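Local structure of probable porin (Pseudomonas aeruginosa, 4FSO) at residues A[119-124]-A[140-145]; A[219-224]-A[244-249]; A[257-262]-A[286-291]. The protein probably acts as an outer-membrane porin of the OprD family, a beta-barrel channel through which small solutes would diffuse. One frame throughout, in Å; residues are numbered along the deposited sequence.

Interaction 1. Residues A[119-124]-A[140-145]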
loop_
_atom_site.group_PDB
_atom_site.type_symbol
_atom_site.label_atom_id
_atom_site.label_comp_id
_atom_site.label_asym_id
_atom_site.label_seq_id
_atom_site.Cartn_x
_atom_site.Cartn_y
_atom_site.Cartn_z
ATOM N N TYR A 119 -7.711 -0.536 20.164
ATOM C CA TYR A 119 -6.526 0.050 20.753
ATOM C C TYR A 119 -5.510 -1.072 20.803
ATOM O O TYR A 119 -5.852 -2.185 21.173
ATOM C CB TYR A 119 -6.838 0.612 22.151
ATOM C CG TYR A 119 -5.754 1.499 22.747
ATOM C CD1 TYR A 119 -4.400 1.253 22.517
ATOM C CD2 TYR A 119 -6.088 2.578 23.552
ATOM C CE1 TYR A 119 -3.414 2.052 23.059
ATOM C CE2 TYR A 119 -5.106 3.389 24.107
ATOM C CZ TYR A 119 -3.771 3.118 23.854
ATOM O OH TYR A 119 -2.792 3.914 24.398
ATOM N N GLY A 120 -4.273 -0.776 20.401
ATOM C CA GLY A 120 -3.189 -1.744 20.404
ATOM C C GLY A 120 -2.456 -1.870 19.075
ATOM O O GLY A 120 -2.253 -0.892 18.369
ATOM N N ALA A 121 -2.065 -3.093 18.737
ATOM C CA ALA A 121 -1.277 -3.364 17.542
ATOM C C ALA A 121 -2.142 -3.357 16.261
ATOM O O ALA A 121 -3.292 -3.756 16.278
ATOM C CB ALA A 121 -0.503 -4.692 17.705
ATOM N N MET A 122 -1.583 -2.884 15.153
ATOM C CA MET A 122 -2.403 -2.535 14.000
ATOM C C MET A 122 -1.680 -2.584 12.640
ATOM O O MET A 122 -0.528 -2.131 12.505
ATOM C CB MET A 122 -2.975 -1.128 14.197
ATOM C CG MET A 122 -4.222 -1.059 15.024
ATOM S SD MET A 122 -4.721 0.651 15.212
ATOM C CE MET A 122 -5.042 1.056 13.496
ATOM N N LEU A 123 -2.388 -3.118 11.643
ATOM C CA LEU A 123 -2.007 -2.979 10.239
ATOM C C LEU A 123 -2.940 -2.008 9.497
ATOM O O LEU A 123 -3.959 -2.422 8.937
ATOM C CB LEU A 123 -2.030 -4.342 9.544
ATOM C CG LEU A 123 -1.186 -5.471 10.145
ATOM C CD1 LEU A 123 -1.118 -6.695 9.215
ATOM C CD2 LEU A 123 0.175 -4.945 10.420
ATOM N N PRO A 124 -2.602 -0.709 9.491
ATOM C CA PRO A 124 -3.491 0.244 8.816
ATOM C C PRO A 124 -3.478 0.060 7.297
ATOM O O PRO A 124 -2.426 -0.194 6.727
ATOM C CB PRO A 124 -2.902 1.609 9.198
ATOM C CG PRO A 124 -1.945 1.330 10.341
ATOM C CD PRO A 124 -1.435 -0.045 10.094
ATOM N N LEU A 140 4.278 -2.803 11.702
ATOM C CA LEU A 140 3.323 -2.949 12.770
ATOM C C LEU A 140 3.143 -1.602 13.434
ATOM O O LEU A 140 4.085 -1.081 14.016
ATOM C CB LEU A 140 3.856 -3.956 13.786
ATOM C CG LEU A 140 2.780 -4.556 14.684
ATOM C CD1 LEU A 140 1.844 -5.390 13.840
ATOM C CD2 LEU A 140 3.380 -5.388 15.785
ATOM N N PHE A 141 1.952 -1.026 13.355
ATOM C CA PHE A 141 1.746 0.256 14.022
ATOM C C PHE A 141 1.007 0.076 15.318
ATOM O O PHE A 141 0.356 -0.945 15.535
ATOM C CB PHE A 141 1.063 1.266 13.103
ATOM C CG PHE A 141 1.903 1.638 11.923
ATOM C CD1 PHE A 141 2.684 2.777 11.946
ATOM C CD2 PHE A 141 1.953 0.815 10.805
ATOM C CE1 PHE A 141 3.486 3.116 10.859
ATOM C CE2 PHE A 141 2.745 1.151 9.703
ATOM C CZ PHE A 141 3.516 2.301 9.733
ATOM N N HIS A 142 1.150 1.050 16.201
ATOM C CA HIS A 142 0.472 1.005 17.486
ATOM C C HIS A 142 -0.363 2.239 17.723
ATOM O O HIS A 142 0.059 3.358 17.436
ATOM C CB HIS A 142 1.459 0.754 18.619
ATOM C CG HIS A 142 1.820 -0.692 18.761
ATOM N ND1 HIS A 142 2.496 -1.390 17.781
ATOM C CD2 HIS A 142 1.550 -1.585 19.742
ATOM C CE1 HIS A 142 2.648 -2.645 18.165
ATOM N NE2 HIS A 142 2.087 -2.791 19.352
ATOM N N GLY A 143 -1.571 2.029 18.219
ATOM C CA GLY A 143 -2.465 3.141 18.426
ATOM C C GLY A 143 -3.927 2.782 18.488
ATOM O O GLY A 143 -4.302 1.749 19.010
ATOM N N ALA A 144 -4.755 3.660 17.949
ATOM C CA ALA A 144 -6.185 3.604 18.195
ATOM C C ALA A 144 -6.933 3.844 16.895
ATOM O O ALA A 144 -6.545 4.691 16.068
ATOM C CB ALA A 144 -6.579 4.658 19.232
ATOM N N GLN A 145 -8.013 3.103 16.711
ATOM C CA GLN A 145 -8.818 3.316 15.541
ATOM C C GLN A 145 -10.297 3.218 15.857
ATOM O O GLN A 145 -10.785 2.185 16.340
ATOM C CB GLN A 145 -8.435 2.336 14.443
ATOM C CG GLN A 145 -9.178 2.597 13.147
ATOM C CD GLN A 145 -8.730 1.705 12.010
ATOM O OE1 GLN A 145 -7.928 0.790 12.189
ATOM N NE2 GLN A 145 -9.247 1.975 10.821
#

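Interaction 2. Residues A[219-224]-A[244-249]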
loop_
_atom_site.group_PDB
_atom_site.type_symbol
_atom_site.label_atom_id
_atom_site.label_comp_id
_atom_site.label_asym_id
_atom_site.label_seq_id
_atom_site.Cartn_x
_atom_site.Cartn_y
_atom_site.Cartn_z
ATOM N N TYR A 219 4.515 17.035 8.801
ATOM C CA TYR A 219 3.669 17.314 7.646
ATOM C C TYR A 219 2.207 17.086 7.903
ATOM O O TYR A 219 1.809 16.230 8.712
ATOM C CB TYR A 219 4.115 16.512 6.390
ATOM C CG TYR A 219 3.690 15.031 6.299
ATOM C CD1 TYR A 219 2.441 14.665 5.803
ATOM C CD2 TYR A 219 4.568 14.003 6.661
ATOM C CE1 TYR A 219 2.070 13.336 5.703
ATOM C CE2 TYR A 219 4.210 12.650 6.550
ATOM C CZ TYR A 219 2.961 12.319 6.074
ATOM O OH TYR A 219 2.595 10.982 5.988
ATOM N N ARG A 220 1.412 17.871 7.191
ATOM C CA ARG A 220 -0.013 17.632 7.080
ATOM C C ARG A 220 -0.354 17.293 5.620
ATOM O O ARG A 220 0.302 17.748 4.675
ATOM C CB ARG A 220 -0.830 18.821 7.622
ATOM C CG ARG A 220 -0.395 20.198 7.139
ATOM C CD ARG A 220 -1.254 21.332 7.760
ATOM N NE ARG A 220 -0.831 21.729 9.113
ATOM C CZ ARG A 220 -0.335 22.925 9.437
ATOM N NH1 ARG A 220 -0.195 23.868 8.513
ATOM N NH2 ARG A 220 0.020 23.181 10.693
ATOM N N GLN A 221 -1.383 16.480 5.454
ATOM C CA GLN A 221 -1.743 15.958 4.167
ATOM C C GLN A 221 -3.274 15.826 4.059
ATOM O O GLN A 221 -3.928 15.320 4.967
ATOM C CB GLN A 221 -1.036 14.602 3.993
ATOM C CG GLN A 221 -1.152 13.959 2.622
ATOM C CD GLN A 221 -0.164 12.796 2.452
ATOM O OE1 GLN A 221 -0.486 11.634 2.721
ATOM N NE2 GLN A 221 1.043 13.116 2.008
ATOM N N ARG A 222 -3.834 16.296 2.953
ATOM C CA ARG A 222 -5.245 16.105 2.656
ATOM C C ARG A 222 -5.362 15.190 1.444
ATOM O O ARG A 222 -4.442 15.103 0.612
ATOM C CB ARG A 222 -5.929 17.432 2.312
ATOM C CG ARG A 222 -5.957 18.475 3.413
ATOM C CD ARG A 222 -6.857 19.659 3.011
ATOM N NE ARG A 222 -6.242 20.550 2.022
ATOM C CZ ARG A 222 -6.916 21.233 1.095
ATOM N NH1 ARG A 222 -8.239 21.125 0.996
ATOM N NH2 ARG A 222 -6.259 22.021 0.256
ATOM N N TYR A 223 -6.515 14.541 1.332
ATOM C CA TYR A 223 -6.743 13.585 0.281
ATOM C C TYR A 223 -8.179 13.605 -0.229
ATOM O O TYR A 223 -9.110 13.636 0.556
ATOM C CB TYR A 223 -6.404 12.186 0.783
ATOM C CG TYR A 223 -6.917 11.086 -0.126
ATOM C CD1 TYR A 223 -6.149 10.628 -1.196
ATOM C CD2 TYR A 223 -8.171 10.506 0.081
ATOM C CE1 TYR A 223 -6.610 9.609 -2.035
ATOM C CE2 TYR A 223 -8.648 9.501 -0.754
ATOM C CZ TYR A 223 -7.862 9.052 -1.807
ATOM O OH TYR A 223 -8.339 8.061 -2.628
ATOM N N LEU A 224 -8.334 13.556 -1.549
ATOM C CA LEU A 224 -9.612 13.311 -2.210
ATOM C C LEU A 224 -9.467 12.091 -3.097
ATOM O O LEU A 224 -8.489 11.966 -3.812
ATOM C CB LEU A 224 -9.998 14.462 -3.118
ATOM C CG LEU A 224 -10.849 15.637 -2.660
ATOM C CD1 LEU A 224 -10.566 15.972 -1.231
ATOM C CD2 LEU A 224 -10.497 16.823 -3.541
ATOM N N PHE A 244 -3.573 14.380 -3.557
ATOM C CA PHE A 244 -3.005 14.636 -2.229
ATOM C C PHE A 244 -2.429 16.023 -2.126
ATOM O O PHE A 244 -1.736 16.499 -3.025
ATOM C CB PHE A 244 -1.875 13.664 -1.866
ATOM C CG PHE A 244 -2.311 12.251 -1.669
ATOM C CD1 PHE A 244 -2.391 11.377 -2.754
ATOM C CD2 PHE A 244 -2.617 11.775 -0.395
ATOM C CE1 PHE A 244 -2.784 10.042 -2.573
ATOM C CE2 PHE A 244 -3.005 10.450 -0.204
ATOM C CZ PHE A 244 -3.083 9.570 -1.301
ATOM N N ASP A 245 -2.673 16.654 -0.992
ATOM C CA ASP A 245 -2.147 17.972 -0.778
ATOM C C ASP A 245 -1.406 17.896 0.527
ATOM O O ASP A 245 -2.002 17.538 1.533
ATOM C CB ASP A 245 -3.297 18.961 -0.700
ATOM C CG ASP A 245 -2.854 20.377 -0.861
ATOM O OD1 ASP A 245 -1.688 20.687 -0.570
ATOM O OD2 ASP A 245 -3.681 21.198 -1.284
ATOM N N SER A 246 -0.111 18.216 0.503
ATOM C CA SER A 246 0.750 18.080 1.684
ATOM C C SER A 246 1.669 19.279 1.887
ATOM O O SER A 246 2.178 19.854 0.938
ATOM C CB SER A 246 1.615 16.809 1.610
ATOM O OG SER A 246 0.998 15.837 0.814
ATOM N N GLU A 247 1.901 19.626 3.144
ATOM C CA GLU A 247 2.852 20.668 3.470
ATOM C C GLU A 247 3.491 20.354 4.806
ATOM O O GLU A 247 2.964 19.541 5.563
ATOM C CB GLU A 247 2.134 22.003 3.562
ATOM C CG GLU A 247 1.097 21.987 4.641
ATOM C CD GLU A 247 0.235 23.219 4.647
ATOM O OE1 GLU A 247 0.201 23.928 3.613
ATOM O OE2 GLU A 247 -0.406 23.473 5.691
ATOM N N ASP A 248 4.631 20.987 5.083
ATOM C CA ASP A 248 5.238 20.965 6.416
ATOM C C ASP A 248 4.252 21.434 7.500
ATOM O O ASP A 248 3.381 22.268 7.245
ATOM C CB ASP A 248 6.515 21.819 6.444
ATOM C CG ASP A 248 6.274 23.259 6.036
ATOM O OD1 ASP A 248 5.890 23.483 4.876
ATOM O OD2 ASP A 248 6.488 24.175 6.863
ATOM N N ALA A 249 4.395 20.896 8.706
ATOM C CA ALA A 249 3.453 21.168 9.800
ATOM C C ALA A 249 4.221 21.365 11.090
ATOM O O ALA A 249 5.304 20.780 11.251
ATOM C CB ALA A 249 2.483 20.012 9.957
#

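Interaction 3. Residues A[257-262]-A[286-291]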
loop_
_atom_site.group_PDB
_atom_site.type_symbol
_atom_site.label_atom_id
_atom_site.label_comp_id
_atom_site.label_asym_id
_atom_site.label_seq_id
_atom_site.Cartn_x
_atom_site.Cartn_y
_atom_site.Cartn_z
ATOM N N ILE A 257 8.061 21.452 3.160
ATOM C CA ILE A 257 7.403 20.440 2.342
ATOM C C ILE A 257 6.228 21.072 1.607
ATOM O O ILE A 257 5.384 21.717 2.218
ATOM C CB ILE A 257 6.938 19.201 3.184
ATOM C CG1 ILE A 257 8.144 18.396 3.657
ATOM C CG2 ILE A 257 6.000 18.269 2.384
ATOM C CD1 ILE A 257 7.806 17.307 4.656
ATOM N N ASP A 258 6.181 20.885 0.293
ATOM C CA ASP A 258 5.168 21.513 -0.539
ATOM C C ASP A 258 4.873 20.629 -1.766
ATOM O O ASP A 258 5.685 20.528 -2.710
ATOM C CB ASP A 258 5.652 22.912 -0.942
ATOM C CG ASP A 258 4.823 23.532 -2.071
ATOM O OD1 ASP A 258 3.574 23.453 -1.992
ATOM O OD2 ASP A 258 5.424 24.088 -3.036
ATOM N N ASN A 259 3.702 19.997 -1.761
ATOM C CA ASN A 259 3.393 19.027 -2.783
ATOM C C ASN A 259 1.930 18.804 -3.060
ATOM O O ASN A 259 1.139 18.564 -2.174
ATOM C CB ASN A 259 4.047 17.671 -2.453
ATOM C CG ASN A 259 3.763 16.623 -3.501
ATOM O OD1 ASN A 259 4.435 16.581 -4.506
ATOM N ND2 ASN A 259 2.758 15.792 -3.280
ATOM N N ARG A 260 1.596 18.808 -4.333
ATOM C CA ARG A 260 0.334 18.243 -4.762
ATOM C C ARG A 260 0.579 17.016 -5.640
ATOM O O ARG A 260 1.378 17.043 -6.580
ATOM C CB ARG A 260 -0.567 19.318 -5.417
ATOM C CG ARG A 260 -1.133 20.243 -4.347
ATOM C CD ARG A 260 -1.324 21.662 -4.793
ATOM N NE ARG A 260 -0.134 22.305 -5.367
ATOM C CZ ARG A 260 0.983 22.592 -4.705
ATOM N NH1 ARG A 260 1.129 22.254 -3.426
ATOM N NH2 ARG A 260 1.963 23.213 -5.333
ATOM N N ALA A 261 -0.077 15.918 -5.287
ATOM C CA ALA A 261 0.054 14.694 -6.055
ATOM C C ALA A 261 -1.283 14.293 -6.664
ATOM O O ALA A 261 -2.277 14.095 -5.963
ATOM C CB ALA A 261 0.603 13.589 -5.193
ATOM N N LEU A 262 -1.293 14.176 -7.983
ATOM C CA LEU A 262 -2.478 13.724 -8.675
ATOM C C LEU A 262 -2.203 12.441 -9.443
ATOM O O LEU A 262 -1.202 12.326 -10.138
ATOM C CB LEU A 262 -2.971 14.819 -9.616
ATOM C CG LEU A 262 -4.260 14.513 -10.371
ATOM C CD1 LEU A 262 -5.273 13.907 -9.450
ATOM C CD2 LEU A 262 -4.819 15.785 -10.998
ATOM N N SER A 286 8.383 19.881 -3.323
ATOM C CA SER A 286 8.714 18.662 -2.602
ATOM C C SER A 286 8.254 17.468 -3.364
ATOM O O SER A 286 7.385 17.567 -4.232
ATOM C CB SER A 286 8.008 18.640 -1.245
ATOM O OG SER A 286 8.354 19.772 -0.505
ATOM N N SER A 287 8.827 16.329 -3.005
ATOM C CA SER A 287 8.225 15.047 -3.355
ATOM C C SER A 287 6.983 14.851 -2.473
ATOM O O SER A 287 6.793 15.578 -1.502
ATOM C CB SER A 287 9.234 13.904 -3.131
ATOM O OG SER A 287 9.446 13.634 -1.744
ATOM N N MET A 288 6.139 13.880 -2.800
ATOM C CA MET A 288 5.013 13.549 -1.925
ATOM C C MET A 288 5.474 12.820 -0.649
ATOM O O MET A 288 6.143 11.795 -0.710
ATOM C CB MET A 288 3.945 12.741 -2.658
ATOM C CG MET A 288 2.773 12.427 -1.762
ATOM S SD MET A 288 1.665 11.161 -2.406
ATOM C CE MET A 288 0.765 10.755 -0.922
ATOM N N PRO A 289 5.137 13.369 0.522
ATOM C CA PRO A 289 5.612 12.692 1.733
ATOM C C PRO A 289 4.739 11.479 2.114
ATOM O O PRO A 289 3.556 11.442 1.825
ATOM C CB PRO A 289 5.507 13.795 2.798
ATOM C CG PRO A 289 4.355 14.638 2.337
ATOM C CD PRO A 289 4.434 14.634 0.816
ATOM N N TYR A 290 5.335 10.490 2.755
ATOM C CA TYR A 290 4.562 9.415 3.345
ATOM C C TYR A 290 5.381 8.695 4.391
ATOM O O TYR A 290 6.572 8.978 4.545
ATOM C CB TYR A 290 4.049 8.436 2.301
ATOM C CG TYR A 290 5.076 7.881 1.334
ATOM C CD1 TYR A 290 5.490 8.627 0.237
ATOM C CD2 TYR A 290 5.583 6.584 1.479
ATOM C CE1 TYR A 290 6.388 8.122 -0.676
ATOM C CE2 TYR A 290 6.503 6.059 0.561
ATOM C CZ TYR A 290 6.895 6.842 -0.519
ATOM O OH TYR A 290 7.786 6.373 -1.457
ATOM N N LEU A 291 4.737 7.774 5.109
ATOM C CA LEU A 291 5.374 7.079 6.237
ATOM C C LEU A 291 6.303 5.931 5.816
ATOM O O LEU A 291 5.996 5.147 4.901
ATOM C CB LEU A 291 4.315 6.530 7.194
ATOM C CG LEU A 291 3.411 7.609 7.764
ATOM C CD1 LEU A 291 2.491 7.005 8.818
ATOM C CD2 LEU A 291 4.259 8.778 8.305
#

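Interaction 1. Residues A[119-124]-A[140-145]
Backbone hydrogen bonds set the antiparallel register of residues 119-124 against 140-145. Gly120 and Gly143 exchange a nearly symmetric pair: Gly120 N reaches Gly143 O at 2.9 Å, almost along the C=O axis, and Gly143 N returns to Gly120 O at 3.0 Å, in the carbonyl plane. Next along, Phe141 N donates to Met122 O at 2.8 Å, whereas the reverse bond, Met122 N to Phe141 O, is weak because its N-H points poorly (123°). The chain turns a corner at both glycines, with backbone angles at which a CB would press on the preceding carbonyl oxygen, so both strands bend at the same place.

A CH-pi contact marks the face bearing Tyr119, Ala121, His142 and Ala144. Ala121 CA lies 3.9 Å from the centroid of the His142 imidazole, only 12° off the ring normal, and Ala121 CB extends toward the NE2 and CE1 side of that ring.

Apolar contacts dominate the other face and the segment ends. Met122 is bent at chi3 (63°), which turns its methyl CE to 3.7 Å from Gln145 CB, the two chains crossing obliquely. Pro124 crosses Phe141 at about a right angle, CD 3.6 Å from Phe141 CD2. Leu123 starts away from its partner, yet its CD2 comes back to 3.8 Å from Leu140 CD1.

Strand 154-165 flanks the contact, its Leu161 touching Pro124 and Phe141 and its Tyr164 ring meeting that of Phe141, while Leu129 of strand 129-131 also packs on Pro124 and Phe141. Strand 129-131 pairs with both 121-126 and 294-295, which is consistent with the chain beyond the two glycines folding into the barrel, as the constricting loop of porins does.

Interaction 2. Residues A[219-224]-A[244-249]
An antiparallel beta hairpin of the barrel wall, formed by strands 219-231 and 236-248, holds this contact at the end away from its turn. The strand segments run at 171° to each other. Arg220 and Glu247 form a hydrogen-bonded pair, with Arg220 N to Glu247 O at 2.8 Å nearly along the C=O axis, and Glu247 N to Arg220 O at 2.9 Å. Arg222 and Asp245 form the next hydrogen-bonded pair, Asp245 N coming to Arg222 O from above the carbonyl plane.

The two pairs place opposite charges next to each other on one face. Arg220 crosses Glu247 obliquely, and its NH1 makes a hydrogen-bonded salt bridge to Glu247 OE2 at 2.9 Å, within the guanidinium plane but from above the carboxylate plane. Arg220 is bent at chi3, and one guanidinium face lies over Asp248 O and the CA of Ala249. Arg222 lies alongside Asp245, pointing the same way; its NH2 reaches Asp245 OD2 at 3.1 Å in a salt bridge whose hydrogen bond is weak (125°), so the attraction is probably mostly electrostatic.

The reverse face, with Gln221, Tyr223, Phe244 and Ser246, is buried beneath loops. The Tyr223 and Phe244 rings cross obliquely, centroids 4.8 Å apart and planes at 49°, with Tyr223 CD1 over the rim of the Phe244 face. Tyr223 OH is hydrogen-bonded to Gln209, which fixes the far end of its ring. Gln221, extended with CG anti to the backbone N, brings NE2 to two acceptors: Pro289 O in the covering loop and Ser246 OG, 3.0 Å away near the amide plane.

Interaction 3. Residues A[257-262]-A[286-291]
Two hydrogen bonds made by one serine join the start of strand 258-270 to the loop segment 286-291. Asp258 N donates to Ser286 OG at 2.6 Å with a fairly straight N-H (156°), and Ser286 N donates to Asp258 O at 2.8 Å from above the carbonyl plane. Ser286 OG sits anti to its own carbonyl carbon, beside the backbone N, so its hydroxyl and amide grip the N-H and C=O of a single residue. The Asp258 carboxylate is divided: OD1 takes Arg260 NH1 at 3.1 Å in a salt bridge, and OD2 accepts from Ala285 N just before the loop segment.

Beyond this clasp the loop crosses the strand, the end-to-end directions being 78° apart. Asn259 lies across Met288, its CB 3.6 Å from Ser287 O. Ile257 CG2 touches Pro289 CG at 4.0 Å, and the extended Met288 brings SD to 3.8 Å from Ala261 CB.

Because both bonds use backbone atoms of Asp258, they fix the loop's start to the strand and leave the carboxylate to Arg260 and Ala285, while Met288 and Pro289 add apolar packing on the buried side.

In the fold
Along the chain the contacts come in series, interaction 1 closing before interaction 2 opens and interaction 3 following. Centres of interactions 2 and 3 are 7 Å apart, and adjacent strands 236-248 and 258-270 join them: Phe244 N lies 2.7 Å from Ala261 O, a probable hydrogen bond, and Met288 CE packs 3.5 Å from Phe244 CG. Interaction 1 is remote, its centre 22 Å from that of interaction 2 and 24 Å from that of interaction 3, yet nearest atoms of interactions 1 and 3 approach to about 5 Å. Strands 129-131 and 294-295 pair between these regions, consistent with two inward-folded loops meeting inside the barrel and narrowing its channel.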